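Local coordinates for protein peroxinectin A (Dictyostelium discoideum, PDB 6ERC) that uses hydrogen peroxide at a haem to oxidise phenolic donors, with iodide and thiocyanate peroxidase activity as well, and is secreted by the amoeba, at residues F40-N53 with S92-F104. Sequence-based numbering, arbitrary orientation.
With NAG (2-acetamido-2-deoxy-beta-D-glucopyranose), chain C.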
loop_
_atom_site.group_PDB
_atom_site.type_symbol
_atom_site.label_atom_id
_atom_site.label_comp_id
_atom_site.label_asym_id
_atom_site.label_seq_id
_atom_site.Cartn_x
_atom_site.Cartn_y
_atom_site.Cartn_z
ATOM N N PHE A 40 24.444 -10.780 1.760
ATOM C CA PHE A 40 23.427 -10.974 0.737
ATOM C C PHE A 40 22.733 -12.317 0.945
ATOM O O PHE A 40 23.334 -13.254 1.477
ATOM C CB PHE A 40 24.049 -10.945 -0.659
ATOM C CG PHE A 40 24.828 -9.692 -0.973
ATOM C CD1 PHE A 40 24.644 -8.528 -0.244
ATOM C CD2 PHE A 40 25.741 -9.684 -2.015
ATOM C CE1 PHE A 40 25.365 -7.381 -0.549
ATOM C CE2 PHE A 40 26.462 -8.544 -2.322
ATOM C CZ PHE A 40 26.273 -7.393 -1.589
ATOM N N PRO A 41 21.471 -12.463 0.548
ATOM C CA PRO A 41 20.846 -13.791 0.592
ATOM C C PRO A 41 21.452 -14.716 -0.451
ATOM O O PRO A 41 21.811 -14.289 -1.552
ATOM C CB PRO A 41 19.369 -13.508 0.295
ATOM C CG PRO A 41 19.190 -12.052 0.514
ATOM C CD PRO A 41 20.501 -11.417 0.194
ATOM N N ASN A 42 21.563 -15.992 -0.097
ATOM C CA ASN A 42 22.100 -17.000 -1.010
ATOM C C ASN A 42 21.006 -17.377 -1.999
ATOM O O ASN A 42 20.145 -18.207 -1.705
ATOM C CB ASN A 42 22.595 -18.217 -0.237
ATOM C CG ASN A 42 23.156 -19.295 -1.144
ATOM O OD1 ASN A 42 23.596 -19.017 -2.261
ATOM N ND2 ASN A 42 23.139 -20.535 -0.670
ATOM N N ILE A 43 21.032 -16.758 -3.176
ATOM C CA ILE A 43 20.019 -16.967 -4.206
ATOM C C ILE A 43 20.668 -17.726 -5.353
ATOM O O ILE A 43 21.691 -17.288 -5.893
ATOM C CB ILE A 43 19.423 -15.638 -4.698
ATOM C CG1 ILE A 43 18.881 -14.817 -3.523
ATOM C CG2 ILE A 43 18.327 -15.891 -5.731
ATOM C CD1 ILE A 43 17.772 -15.490 -2.743
ATOM N N THR A 44 20.076 -18.860 -5.726
ATOM C CA THR A 44 20.535 -19.615 -6.885
ATOM C C THR A 44 19.774 -19.261 -8.157
ATOM O O THR A 44 20.275 -19.532 -9.254
ATOM C CB THR A 44 20.411 -21.123 -6.633
ATOM O OG1 THR A 44 19.049 -21.454 -6.335
ATOM C CG2 THR A 44 21.301 -21.553 -5.475
ATOM N N ASN A 45 18.584 -18.673 -8.034
ATOM C CA ASN A 45 17.824 -18.230 -9.194
ATOM C C ASN A 45 18.508 -17.029 -9.845
ATOM O O ASN A 45 19.520 -16.513 -9.363
ATOM C CB ASN A 45 16.393 -17.880 -8.791
ATOM C CG ASN A 45 15.502 -19.097 -8.676
ATOM O OD1 ASN A 45 15.615 -20.036 -9.458
ATOM N ND2 ASN A 45 14.601 -19.080 -7.705
ATOM N N GLN A 46 17.939 -16.573 -10.956
ATOM C CA GLN A 46 18.503 -15.432 -11.654
ATOM C C GLN A 46 18.323 -14.162 -10.824
ATOM O O GLN A 46 17.411 -14.078 -9.996
ATOM C CB GLN A 46 17.840 -15.258 -13.017
ATOM C CG GLN A 46 17.919 -16.494 -13.898
ATOM C CD GLN A 46 17.729 -16.180 -15.364
ATOM O OE1 GLN A 46 18.493 -15.414 -15.952
ATOM N NE2 GLN A 46 16.707 -16.773 -15.967
ATOM N N PRO A 47 19.179 -13.158 -11.023
ATOM C CA PRO A 47 19.035 -11.910 -10.264
ATOM C C PRO A 47 17.688 -11.246 -10.515
ATOM O O PRO A 47 16.974 -11.560 -11.470
ATOM C CB PRO A 47 20.188 -11.040 -10.779
ATOM C CG PRO A 47 21.164 -12.002 -11.358
ATOM C CD PRO A 47 20.352 -13.128 -11.910
ATOM N N SER A 48 17.353 -10.297 -9.636
ATOM C CA SER A 48 16.039 -9.657 -9.684
ATOM C C SER A 48 15.808 -8.963 -11.022
ATOM O O SER A 48 14.762 -9.146 -11.655
ATOM C CB SER A 48 15.901 -8.661 -8.531
ATOM O OG SER A 48 16.078 -9.302 -7.280
ATOM N N ARG A 49 16.777 -8.164 -11.472
ATOM C CA ARG A 49 16.589 -7.407 -12.706
ATOM C C ARG A 49 16.430 -8.326 -13.912
ATOM O O ARG A 49 15.765 -7.959 -14.888
ATOM C CB ARG A 49 17.760 -6.446 -12.913
ATOM C CG ARG A 49 17.723 -5.665 -14.224
ATOM C CD ARG A 49 16.423 -4.897 -14.418
ATOM N NE ARG A 49 16.446 -4.122 -15.656
ATOM C CZ ARG A 49 15.392 -3.509 -16.187
ATOM N NH1 ARG A 49 14.204 -3.574 -15.598
ATOM N NH2 ARG A 49 15.525 -2.831 -17.318
ATOM N N ALA A 50 17.032 -9.516 -13.869
ATOM C CA ALA A 50 16.829 -10.479 -14.946
ATOM C C ALA A 50 15.400 -11.005 -14.934
ATOM O O ALA A 50 14.719 -11.005 -15.966
ATOM C CB ALA A 50 17.833 -11.626 -14.821
ATOM N N ILE A 51 14.924 -11.451 -13.769
ATOM C CA ILE A 51 13.539 -11.897 -13.658
ATOM C C ILE A 51 12.589 -10.788 -14.087
ATOM O O ILE A 51 11.535 -11.054 -14.677
ATOM C CB ILE A 51 13.236 -12.366 -12.220
ATOM C CG1 ILE A 51 14.146 -13.532 -11.817
ATOM C CG2 ILE A 51 11.774 -12.763 -12.085
ATOM C CD1 ILE A 51 13.930 -14.814 -12.606
ATOM N N SER A 52 12.939 -9.533 -13.796
ATOM C CA SER A 52 12.102 -8.412 -14.213
ATOM C C SER A 52 12.003 -8.342 -15.730
ATOM O O SER A 52 10.907 -8.219 -16.289
ATOM C CB SER A 52 12.663 -7.106 -13.648
ATOM O OG SER A 52 11.889 -5.995 -14.060
ATOM N N ASN A 53 13.143 -8.423 -16.418
ATOM C CA ASN A 53 13.135 -8.336 -17.874
ATOM C C ASN A 53 12.437 -9.537 -18.501
ATOM O O ASN A 53 11.731 -9.395 -19.506
ATOM C CB ASN A 53 14.565 -8.217 -18.400
ATOM C CG ASN A 53 15.192 -6.875 -18.081
ATOM O OD1 ASN A 53 14.540 -5.834 -18.175
ATOM N ND2 ASN A 53 16.461 -6.891 -17.695
ATOM N N SER A 92 23.265 -2.261 2.532
ATOM C CA SER A 92 23.170 -2.229 1.079
ATOM C C SER A 92 23.310 -3.629 0.489
ATOM O O SER A 92 24.320 -4.306 0.709
ATOM C CB SER A 92 24.239 -1.300 0.511
ATOM O OG SER A 92 24.182 -1.267 -0.902
ATOM N N TRP A 93 22.292 -4.058 -0.261
ATOM C CA TRP A 93 22.366 -5.221 -1.145
ATOM C C TRP A 93 21.958 -4.743 -2.534
ATOM O O TRP A 93 20.811 -4.943 -2.960
ATOM C CB TRP A 93 21.468 -6.362 -0.671
ATOM C CG TRP A 93 21.407 -7.516 -1.641
ATOM C CD1 TRP A 93 22.383 -7.910 -2.513
ATOM C CD2 TRP A 93 20.306 -8.412 -1.845
ATOM N NE1 TRP A 93 21.961 -8.995 -3.239
ATOM C CE2 TRP A 93 20.690 -9.324 -2.849
ATOM C CE3 TRP A 93 19.037 -8.533 -1.275
ATOM C CZ2 TRP A 93 19.849 -10.342 -3.294
ATOM C CZ3 TRP A 93 18.204 -9.544 -1.718
ATOM C CH2 TRP A 93 18.612 -10.436 -2.716
ATOM N N PRO A 94 22.870 -4.107 -3.271
ATOM C CA PRO A 94 22.488 -3.485 -4.544
ATOM C C PRO A 94 21.846 -4.473 -5.506
ATOM O O PRO A 94 22.034 -5.689 -5.422
ATOM C CB PRO A 94 23.820 -2.957 -5.094
ATOM C CG PRO A 94 24.690 -2.799 -3.892
ATOM C CD PRO A 94 24.294 -3.900 -2.960
ATOM N N ILE A 95 21.066 -3.922 -6.430
ATOM C CA ILE A 95 20.430 -4.705 -7.482
ATOM C C ILE A 95 21.374 -4.750 -8.673
ATOM O O ILE A 95 21.685 -3.712 -9.268
ATOM C CB ILE A 95 19.073 -4.110 -7.881
ATOM C CG1 ILE A 95 18.205 -3.938 -6.637
ATOM C CG2 ILE A 95 18.398 -4.988 -8.934
ATOM C CD1 ILE A 95 16.755 -3.556 -6.907
ATOM N N LYS A 96 21.827 -5.950 -9.022
ATOM C CA LYS A 96 22.754 -6.106 -10.132
ATOM C C LYS A 96 22.023 -5.937 -11.458
ATOM O O LYS A 96 20.935 -6.487 -11.657
ATOM C CB LYS A 96 23.431 -7.475 -10.065
ATOM C CG LYS A 96 24.464 -7.601 -8.956
ATOM C CD LYS A 96 25.188 -8.940 -9.013
ATOM C CE LYS A 96 26.323 -9.000 -8.001
ATOM N NZ LYS A 96 26.951 -10.349 -7.935
ATOM N N VAL A 97 22.617 -5.164 -12.358
ATOM C CA VAL A 97 22.091 -4.955 -13.701
ATOM C C VAL A 97 22.805 -5.925 -14.640
ATOM O O VAL A 97 24.043 -5.890 -14.709
ATOM C CB VAL A 97 22.283 -3.504 -14.163
ATOM C CG1 VAL A 97 21.795 -3.323 -15.599
ATOM C CG2 VAL A 97 21.558 -2.551 -13.224
ATOM N N PRO A 98 22.092 -6.789 -15.357
ATOM C CA PRO A 98 22.757 -7.632 -16.355
ATOM C C PRO A 98 23.542 -6.789 -17.350
ATOM O O PRO A 98 23.113 -5.706 -17.749
ATOM C CB PRO A 98 21.595 -8.367 -17.029
ATOM C CG PRO A 98 20.522 -8.385 -16.007
ATOM C CD PRO A 98 20.659 -7.109 -15.238
ATOM N N LYS A 99 24.705 -7.298 -17.751
ATOM C CA LYS A 99 25.537 -6.574 -18.700
ATOM C C LYS A 99 24.755 -6.306 -19.980
ATOM O O LYS A 99 24.020 -7.168 -20.470
ATOM C CB LYS A 99 26.812 -7.367 -19.004
ATOM C CG LYS A 99 27.877 -6.569 -19.750
ATOM C CD LYS A 99 29.172 -7.350 -19.932
ATOM C CE LYS A 99 29.036 -8.454 -20.973
ATOM N NZ LYS A 99 30.351 -9.072 -21.323
ATOM N N CYS A 100 24.898 -5.087 -20.505
ATOM C CA CYS A 100 24.269 -4.648 -21.749
ATOM C C CYS A 100 22.778 -4.371 -21.599
ATOM O O CYS A 100 22.069 -4.266 -22.604
ATOM C CB CYS A 100 24.479 -5.661 -22.880
ATOM S SG CYS A 100 26.196 -5.959 -23.314
ATOM N N ASP A 101 22.272 -4.242 -20.377
ATOM C CA ASP A 101 20.862 -3.922 -20.200
ATOM C C ASP A 101 20.542 -2.607 -20.902
ATOM O O ASP A 101 21.186 -1.584 -20.653
ATOM C CB ASP A 101 20.515 -3.836 -18.715
ATOM C CG ASP A 101 19.021 -3.668 -18.472
ATOM O OD1 ASP A 101 18.447 -2.646 -18.907
ATOM O OD2 ASP A 101 18.414 -4.570 -17.853
ATOM N N GLN A 102 19.548 -2.643 -21.792
ATOM C CA GLN A 102 19.226 -1.473 -22.602
ATOM C C GLN A 102 18.729 -0.298 -21.768
ATOM O O GLN A 102 18.841 0.848 -22.212
ATOM C CB GLN A 102 18.177 -1.837 -23.655
ATOM C CG GLN A 102 18.611 -2.932 -24.619
ATOM C CD GLN A 102 19.866 -2.568 -25.386
ATOM O OE1 GLN A 102 20.068 -1.412 -25.749
ATOM N NE2 GLN A 102 20.721 -3.557 -25.629
ATOM N N TYR A 103 18.188 -0.549 -20.576
ATOM C CA TYR A 103 17.652 0.523 -19.747
ATOM C C TYR A 103 18.626 1.016 -18.687
ATOM O O TYR A 103 18.499 2.164 -18.246
ATOM C CB TYR A 103 16.356 0.068 -19.059
ATOM C CG TYR A 103 15.256 -0.297 -20.030
ATOM C CD1 TYR A 103 15.152 -1.585 -20.542
ATOM C CD2 TYR A 103 14.328 0.649 -20.442
ATOM C CE1 TYR A 103 14.150 -1.919 -21.434
ATOM C CE2 TYR A 103 13.326 0.324 -21.331
ATOM C CZ TYR A 103 13.241 -0.959 -21.824
ATOM O OH TYR A 103 12.243 -1.283 -22.711
ATOM N N PHE A 104 19.591 0.191 -18.269
ATOM C CA PHE A 104 20.491 0.582 -17.191
ATOM C C PHE A 104 21.953 0.247 -17.468
ATOM O O PHE A 104 22.788 0.426 -16.571
ATOM C CB PHE A 104 20.053 -0.078 -15.877
ATOM C CG PHE A 104 18.659 0.286 -15.451
ATOM C CD1 PHE A 104 18.381 1.544 -14.943
ATOM C CD2 PHE A 104 17.626 -0.631 -15.556
ATOM C CE1 PHE A 104 17.099 1.882 -14.549
ATOM C CE2 PHE A 104 16.341 -0.298 -15.165
ATOM C CZ PHE A 104 16.077 0.961 -14.659
HETATM C C1 NAG C . 23.472 -21.709 -1.231
HETATM C C2 NAG C . 24.506 -22.334 -0.298
HETATM C C3 NAG C . 24.997 -23.667 -0.865
HETATM C C4 NAG C . 23.821 -24.579 -1.188
HETATM C C5 NAG C . 22.819 -23.856 -2.084
HETATM C C6 NAG C . 21.567 -24.662 -2.345
HETATM C C7 NAG C . 25.848 -20.801 1.076
HETATM C C8 NAG C . 27.053 -19.908 1.116
HETATM N N2 NAG C . 25.623 -21.429 -0.084
HETATM O O3 NAG C . 25.852 -24.300 0.082
HETATM O O4 NAG C . 24.284 -25.754 -1.848
HETATM O O5 NAG C . 22.401 -22.634 -1.454
HETATM O O6 NAG C . 20.455 -23.822 -2.631
HETATM O O7 NAG C . 25.115 -20.951 2.050
HETATM O O HOH W 1 19.209 -7.908 -9.935
#
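Phe-40 lies on Trp-93 in an offset stack, ring centroids 4.3 Å apart and planes at 28°, and so begins a contact that shows how an animal haem peroxidase fold can fasten a loop and helix start to 91-96, an edge strand of its four-stranded antiparallel sheet, and to the loop that follows. Next along, Pro-41 sets its CD squarely over the six-membered ring of Trp-93, 3.3 Å from the centroid, a CH-pi contact on the same indole face. Asn-42 turns away and carries an N-linked glycan. At the first turn of the helix, water 1 accepts from Arg-49 N and donates to Lys-96 O, while Arg-49 CG packs 3.4 Å from Pro-98 CD. A bend at chi2 (55°) brings the guanidinium up to the carboxylate of Asp-101, and Arg-49 NE reaches Asp-101 OD2 at 3.0 Å in a salt bridge; Asp-378 pairs with NH1, and the edge of Phe-104 meets one guanidinium face. Asn-53, whose OD1 bonds Arg-365, donates from ND2 to Asp-101 OD2. An alanine in place of Asp-101 would probably leave Arg-49 NE and Asn-53 ND2 without their shared acceptor, and Tyr-103 N and Phe-104 N without OD1. Asp-101 OD1 closes an Asx turn, accepting from Tyr-103 N at 2.7 Å.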